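Local coordinates for protein FAD-binding oxidoreductase (Gulosibacter chungangensis, PDB 7PBG) that oxidises 4-ethylphenol as a flavoprotein oxidase, using an FAD cofactor covalently bound to the protein, at residues A[312-325]-A[363-376]. Residues are numbered along the deposited sequence; the frame is centred on the assembly and turned at random.
Sequences ELGIGHWIVYGTCY and RASELLNARHELNT
The Y321 ring lies between R371 on one face and I319 on the other. R371 CG stands 3.9 Å from the ring centroid, 17° off the normal, a CH-pi contact, while I319 CG2 presses near the rim of the opposite face. In the ring plane, L368 CD1 and a water meet its edge. The water at the ring edge donates to both Y321 OH and A364 O; D284 also hydrogen-bonds the hydroxyl. With CG anti to the carbonyl carbon (chi1 -66°), the ring extends from strand 318-325 along helix 363-375, and Y321 OH comes 3.5 Å from L367 CB. Replacing the Y321 ring by an alanine would probably leave R371 CG without its aromatic face and D284 without its phenolic partner.

The R363 guanidinium carries L313 CD2 over the centre of one face, 3.4 Å above its plane, and a water at its edge links NH2 to E312 OE2, which is 5.2 Å away. A second water joins L313 O to A364 N.

At the other end, N375 ND2 donates to T323 OG1 at 2.8 Å, in the amide plane; S244 also bonds that hydroxyl. The Y325 ring has T323 CG2 over one face and N375 O at its edge, where Y325 OH donates to that carbonyl (2.6 Å).

The axes of strand 318-325 and helix 363-375 approach to 8.5 Å, crossing at -43°. Waters bridge the segments along the whole contact, one accepting from N375 ND2 and donating to Y321 O; direct hydrogen bonds gather at the T323/Y325–N375 end. R371, salt-bridged to the FAD-binding residue E152, links this packing to the cofactor site.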
loop_
_atom_site.group_PDB
_atom_site.type_symbol
_atom_site.label_atom_id
_atom_site.label_comp_id
_atom_site.label_asym_id
_atom_site.label_seq_id
_atom_site.Cartn_x
_atom_site.Cartn_y
_atom_site.Cartn_z
ATOM N N GLU A 312 19.673 -13.474 36.221
ATOM C CA GLU A 312 20.210 -14.826 35.905
ATOM C C GLU A 312 20.346 -14.981 34.395
ATOM O O GLU A 312 21.265 -15.614 33.965
ATOM C CB GLU A 312 19.341 -15.883 36.588
ATOM C CG GLU A 312 19.449 -15.803 38.099
ATOM C CD GLU A 312 18.560 -16.784 38.835
ATOM O OE1 GLU A 312 18.238 -16.497 39.993
ATOM O OE2 GLU A 312 18.124 -17.787 38.192
ATOM N N LEU A 313 19.405 -14.482 33.604
ATOM C CA LEU A 313 19.532 -14.468 32.120
ATOM C C LEU A 313 20.553 -13.421 31.701
ATOM O O LEU A 313 21.080 -13.532 30.590
ATOM C CB LEU A 313 18.180 -14.187 31.500
ATOM C CG LEU A 313 17.094 -15.210 31.785
ATOM C CD1 LEU A 313 15.785 -14.776 31.187
ATOM C CD2 LEU A 313 17.507 -16.557 31.177
ATOM N N GLY A 314 20.837 -12.442 32.564
ATOM C CA GLY A 314 21.798 -11.387 32.215
ATOM C C GLY A 314 21.243 -10.484 31.121
ATOM O O GLY A 314 22.014 -10.088 30.248
ATOM N N ILE A 315 19.972 -10.106 31.220
ATOM C CA ILE A 315 19.315 -9.219 30.223
ATOM C C ILE A 315 18.830 -7.926 30.924
ATOM O O ILE A 315 19.609 -7.335 31.695
ATOM C CB ILE A 315 18.281 -10.033 29.417
ATOM C CG1 ILE A 315 17.194 -10.674 30.277
ATOM C CG2 ILE A 315 18.999 -11.138 28.641
ATOM C CD1 ILE A 315 16.187 -11.443 29.460
ATOM N N GLY A 316 17.632 -7.462 30.635
ATOM C CA GLY A 316 17.079 -6.247 31.277
ATOM C C GLY A 316 15.614 -6.457 31.527
ATOM O O GLY A 316 15.052 -7.389 30.957
ATOM N N HIS A 317 14.974 -5.559 32.271
ATOM C CA HIS A 317 13.501 -5.560 32.362
ATOM C C HIS A 317 12.881 -5.262 30.988
ATOM O O HIS A 317 11.732 -5.698 30.757
ATOM C CB HIS A 317 13.073 -4.536 33.406
ATOM C CG HIS A 317 13.197 -5.070 34.788
ATOM N ND1 HIS A 317 12.320 -6.011 35.293
ATOM C CD2 HIS A 317 14.122 -4.873 35.752
ATOM C CE1 HIS A 317 12.697 -6.343 36.512
ATOM N NE2 HIS A 317 13.795 -5.661 36.826
ATOM N N TRP A 318 13.573 -4.474 30.151
ATOM C CA TRP A 318 13.255 -4.184 28.738
ATOM C C TRP A 318 14.498 -4.538 27.937
ATOM O O TRP A 318 15.622 -4.233 28.406
ATOM C CB TRP A 318 12.836 -2.723 28.517
ATOM C CG TRP A 318 11.545 -2.420 29.198
ATOM C CD1 TRP A 318 11.362 -1.724 30.352
ATOM C CD2 TRP A 318 10.239 -2.865 28.778
ATOM N NE1 TRP A 318 10.030 -1.716 30.677
ATOM C CE2 TRP A 318 9.318 -2.386 29.732
ATOM C CE3 TRP A 318 9.774 -3.583 27.674
ATOM C CZ2 TRP A 318 7.940 -2.614 29.612
ATOM C CZ3 TRP A 318 8.422 -3.827 27.554
ATOM C CH2 TRP A 318 7.529 -3.333 28.512
ATOM N N ILE A 319 14.280 -5.167 26.798
ATOM C CA ILE A 319 15.349 -5.451 25.834
ATOM C C ILE A 319 14.893 -4.896 24.487
ATOM O O ILE A 319 13.769 -5.204 24.023
ATOM C CB ILE A 319 15.625 -6.966 25.763
ATOM C CG1 ILE A 319 15.738 -7.631 27.135
ATOM C CG2 ILE A 319 16.825 -7.213 24.885
ATOM C CD1 ILE A 319 14.461 -8.185 27.681
ATOM N N VAL A 320 15.765 -4.132 23.866
ATOM C CA VAL A 320 15.640 -3.701 22.450
ATOM C C VAL A 320 16.470 -4.657 21.608
ATOM O O VAL A 320 17.620 -4.841 21.920
ATOM C CB VAL A 320 16.058 -2.247 22.239
ATOM C CG1 VAL A 320 16.087 -1.864 20.770
ATOM C CG2 VAL A 320 15.155 -1.325 23.060
ATOM N N TYR A 321 15.852 -5.218 20.580
ATOM C CA TYR A 321 16.573 -5.950 19.531
ATOM C C TYR A 321 16.394 -5.226 18.200
ATOM O O TYR A 321 15.263 -4.880 17.838
ATOM C CB TYR A 321 16.039 -7.373 19.408
ATOM C CG TYR A 321 16.304 -8.231 20.614
ATOM C CD1 TYR A 321 17.562 -8.785 20.832
ATOM C CD2 TYR A 321 15.304 -8.507 21.528
ATOM C CE1 TYR A 321 17.802 -9.595 21.926
ATOM C CE2 TYR A 321 15.554 -9.259 22.653
ATOM C CZ TYR A 321 16.791 -9.840 22.835
ATOM O OH TYR A 321 16.976 -10.607 23.941
ATOM N N GLY A 322 17.488 -5.057 17.476
ATOM C CA GLY A 322 17.520 -4.487 16.134
ATOM C C GLY A 322 18.636 -5.079 15.281
ATOM O O GLY A 322 19.465 -5.858 15.781
ATOM N N THR A 323 18.672 -4.636 14.034
ATOM C CA THR A 323 19.669 -5.060 13.028
ATOM C C THR A 323 19.960 -3.912 12.066
ATOM O O THR A 323 19.079 -3.113 11.721
ATOM C CB THR A 323 19.206 -6.331 12.310
ATOM O OG1 THR A 323 18.899 -7.336 13.265
ATOM C CG2 THR A 323 20.238 -6.815 11.308
ATOM N N CYS A 324 21.227 -3.779 11.715
ATOM C CA CYS A 324 21.737 -2.852 10.697
ATOM C C CYS A 324 22.159 -3.668 9.472
ATOM O O CYS A 324 22.634 -4.860 9.586
ATOM C CB CYS A 324 22.894 -2.056 11.272
ATOM S SG CYS A 324 22.309 -0.801 12.440
ATOM N N TYR A 325 21.936 -3.070 8.321
ATOM C CA TYR A 325 22.079 -3.720 6.989
ATOM C C TYR A 325 22.945 -2.851 6.101
ATOM O O TYR A 325 22.667 -1.642 6.001
ATOM C CB TYR A 325 20.724 -3.894 6.304
ATOM C CG TYR A 325 19.697 -4.593 7.155
ATOM C CD1 TYR A 325 19.436 -5.941 6.992
ATOM C CD2 TYR A 325 19.035 -3.933 8.175
ATOM C CE1 TYR A 325 18.498 -6.609 7.764
ATOM C CE2 TYR A 325 18.131 -4.599 8.979
ATOM C CZ TYR A 325 17.823 -5.939 8.757
ATOM O OH TYR A 325 16.916 -6.585 9.578
ATOM N N ARG A 363 22.104 -17.988 27.678
ATOM C CA ARG A 363 20.716 -17.814 27.216
ATOM C C ARG A 363 20.534 -16.415 26.617
ATOM O O ARG A 363 19.743 -16.287 25.638
ATOM C CB ARG A 363 19.702 -18.119 28.311
ATOM C CG ARG A 363 19.636 -19.602 28.629
ATOM C CD ARG A 363 18.886 -19.861 29.911
ATOM N NE ARG A 363 19.562 -19.372 31.130
ATOM C CZ ARG A 363 19.063 -19.497 32.358
ATOM N NH1 ARG A 363 17.869 -20.046 32.542
ATOM N NH2 ARG A 363 19.734 -19.032 33.383
ATOM N N ALA A 364 21.236 -15.396 27.110
ATOM C CA ALA A 364 21.160 -14.055 26.474
ATOM C C ALA A 364 21.614 -14.202 25.011
ATOM O O ALA A 364 21.035 -13.583 24.082
ATOM C CB ALA A 364 22.026 -13.035 27.191
ATOM N N SER A 365 22.679 -14.972 24.788
ATOM C CA SER A 365 23.230 -15.125 23.424
ATOM C C SER A 365 22.246 -15.886 22.525
ATOM O O SER A 365 22.150 -15.591 21.340
ATOM C CB SER A 365 24.594 -15.721 23.417
ATOM O OG SER A 365 24.541 -17.130 23.540
ATOM N N GLU A 366 21.463 -16.784 23.101
ATOM C CA GLU A 366 20.470 -17.572 22.359
ATOM C C GLU A 366 19.349 -16.637 21.948
ATOM O O GLU A 366 18.844 -16.726 20.790
ATOM C CB GLU A 366 19.998 -18.698 23.270
ATOM C CG GLU A 366 19.061 -19.695 22.622
ATOM C CD GLU A 366 18.419 -20.649 23.615
ATOM O OE1 GLU A 366 19.066 -20.854 24.722
ATOM O OE2 GLU A 366 17.244 -21.148 23.332
ATOM N N LEU A 367 18.965 -15.766 22.869
ATOM C CA LEU A 367 17.866 -14.806 22.583
ATOM C C LEU A 367 18.273 -13.847 21.486
ATOM O O LEU A 367 17.518 -13.659 20.506
ATOM C CB LEU A 367 17.519 -14.077 23.861
ATOM C CG LEU A 367 16.749 -14.906 24.883
ATOM C CD1 LEU A 367 16.768 -14.204 26.231
ATOM C CD2 LEU A 367 15.320 -15.170 24.416
ATOM N N LEU A 368 19.499 -13.329 21.543
ATOM C CA LEU A 368 19.929 -12.408 20.485
ATOM C C LEU A 368 20.033 -13.184 19.183
ATOM O O LEU A 368 19.745 -12.652 18.104
ATOM C CB LEU A 368 21.261 -11.753 20.897
ATOM C CG LEU A 368 21.931 -10.910 19.826
ATOM C CD1 LEU A 368 21.039 -9.779 19.335
ATOM C CD2 LEU A 368 23.215 -10.348 20.375
ATOM N N ASN A 369 20.590 -14.400 19.232
ATOM C CA ASN A 369 20.768 -15.190 18.015
ATOM C C ASN A 369 19.418 -15.451 17.326
ATOM O O ASN A 369 19.373 -15.354 16.126
ATOM C CB ASN A 369 21.507 -16.491 18.304
ATOM C CG ASN A 369 21.762 -17.273 17.026
ATOM O OD1 ASN A 369 22.529 -16.833 16.166
ATOM N ND2 ASN A 369 21.013 -18.346 16.826
ATOM N N ALA A 370 18.363 -15.736 18.084
ATOM C CA ALA A 370 17.031 -16.004 17.541
ATOM C C ALA A 370 16.534 -14.756 16.788
ATOM O O ALA A 370 15.966 -14.883 15.662
ATOM C CB ALA A 370 16.120 -16.404 18.667
ATOM N N ARG A 371 16.754 -13.568 17.346
ATOM C CA ARG A 371 16.307 -12.332 16.678
ATOM C C ARG A 371 17.186 -12.031 15.478
ATOM O O ARG A 371 16.662 -11.552 14.446
ATOM C CB ARG A 371 16.282 -11.155 17.652
ATOM C CG ARG A 371 15.412 -11.386 18.880
ATOM C CD ARG A 371 14.056 -11.966 18.606
ATOM N NE ARG A 371 13.217 -11.213 17.680
ATOM C CZ ARG A 371 11.925 -11.458 17.474
ATOM N NH1 ARG A 371 11.209 -10.672 16.687
ATOM N NH2 ARG A 371 11.348 -12.458 18.122
ATOM N N HIS A 372 18.497 -12.210 15.626
ATOM C CA HIS A 372 19.431 -12.006 14.516
ATOM C C HIS A 372 18.975 -12.859 13.332
ATOM O O HIS A 372 19.036 -12.394 12.197
ATOM C CB HIS A 372 20.830 -12.342 14.979
ATOM C CG HIS A 372 21.831 -12.245 13.881
ATOM N ND1 HIS A 372 22.125 -11.061 13.292
ATOM C CD2 HIS A 372 22.604 -13.189 13.296
ATOM C CE1 HIS A 372 23.066 -11.258 12.392
ATOM N NE2 HIS A 372 23.380 -12.566 12.368
ATOM N N GLU A 373 18.574 -14.097 13.585
ATOM C CA GLU A 373 18.081 -14.987 12.526
ATOM C C GLU A 373 16.856 -14.348 11.855
ATOM O O GLU A 373 16.875 -14.145 10.596
ATOM C CB GLU A 373 17.806 -16.365 13.090
ATOM C CG GLU A 373 19.045 -17.217 13.173
ATOM C CD GLU A 373 18.794 -18.609 13.703
ATOM O OE1 GLU A 373 17.655 -18.878 14.177
ATOM O OE2 GLU A 373 19.771 -19.401 13.735
ATOM N N LEU A 374 15.839 -14.001 12.647
ATOM C CA LEU A 374 14.597 -13.464 12.030
ATOM C C LEU A 374 14.948 -12.211 11.232
ATOM O O LEU A 374 14.378 -12.021 10.146
ATOM C CB LEU A 374 13.546 -13.135 13.091
ATOM C CG LEU A 374 13.033 -14.332 13.873
ATOM C CD1 LEU A 374 12.003 -13.901 14.861
ATOM C CD2 LEU A 374 12.465 -15.436 12.985
ATOM N N ASN A 375 15.797 -11.357 11.788
ATOM C CA ASN A 375 16.090 -10.016 11.213
ATOM C C ASN A 375 16.960 -10.146 9.964
ATOM O O ASN A 375 17.083 -9.151 9.233
ATOM C CB ASN A 375 16.754 -9.040 12.186
ATOM C CG ASN A 375 15.881 -8.790 13.376
ATOM O OD1 ASN A 375 14.736 -9.288 13.424
ATOM N ND2 ASN A 375 16.406 -8.007 14.302
ATOM N N THR A 376 17.590 -11.304 9.777
ATOM C CA THR A 376 18.441 -11.542 8.589
ATOM C C THR A 376 17.768 -12.509 7.613
ATOM O O THR A 376 18.443 -12.993 6.707
ATOM C CB THR A 376 19.849 -12.007 8.972
ATOM O OG1 THR A 376 19.808 -13.237 9.696
ATOM C CG2 THR A 376 20.615 -10.953 9.741
HETATM O O HOH W 1 18.844 -19.491 36.138
HETATM O O HOH W 2 22.396 -15.570 29.756
HETATM O O HOH W 3 14.261 -6.605 15.914
HETATM O O HOH W 4 19.739 -11.206 24.613
#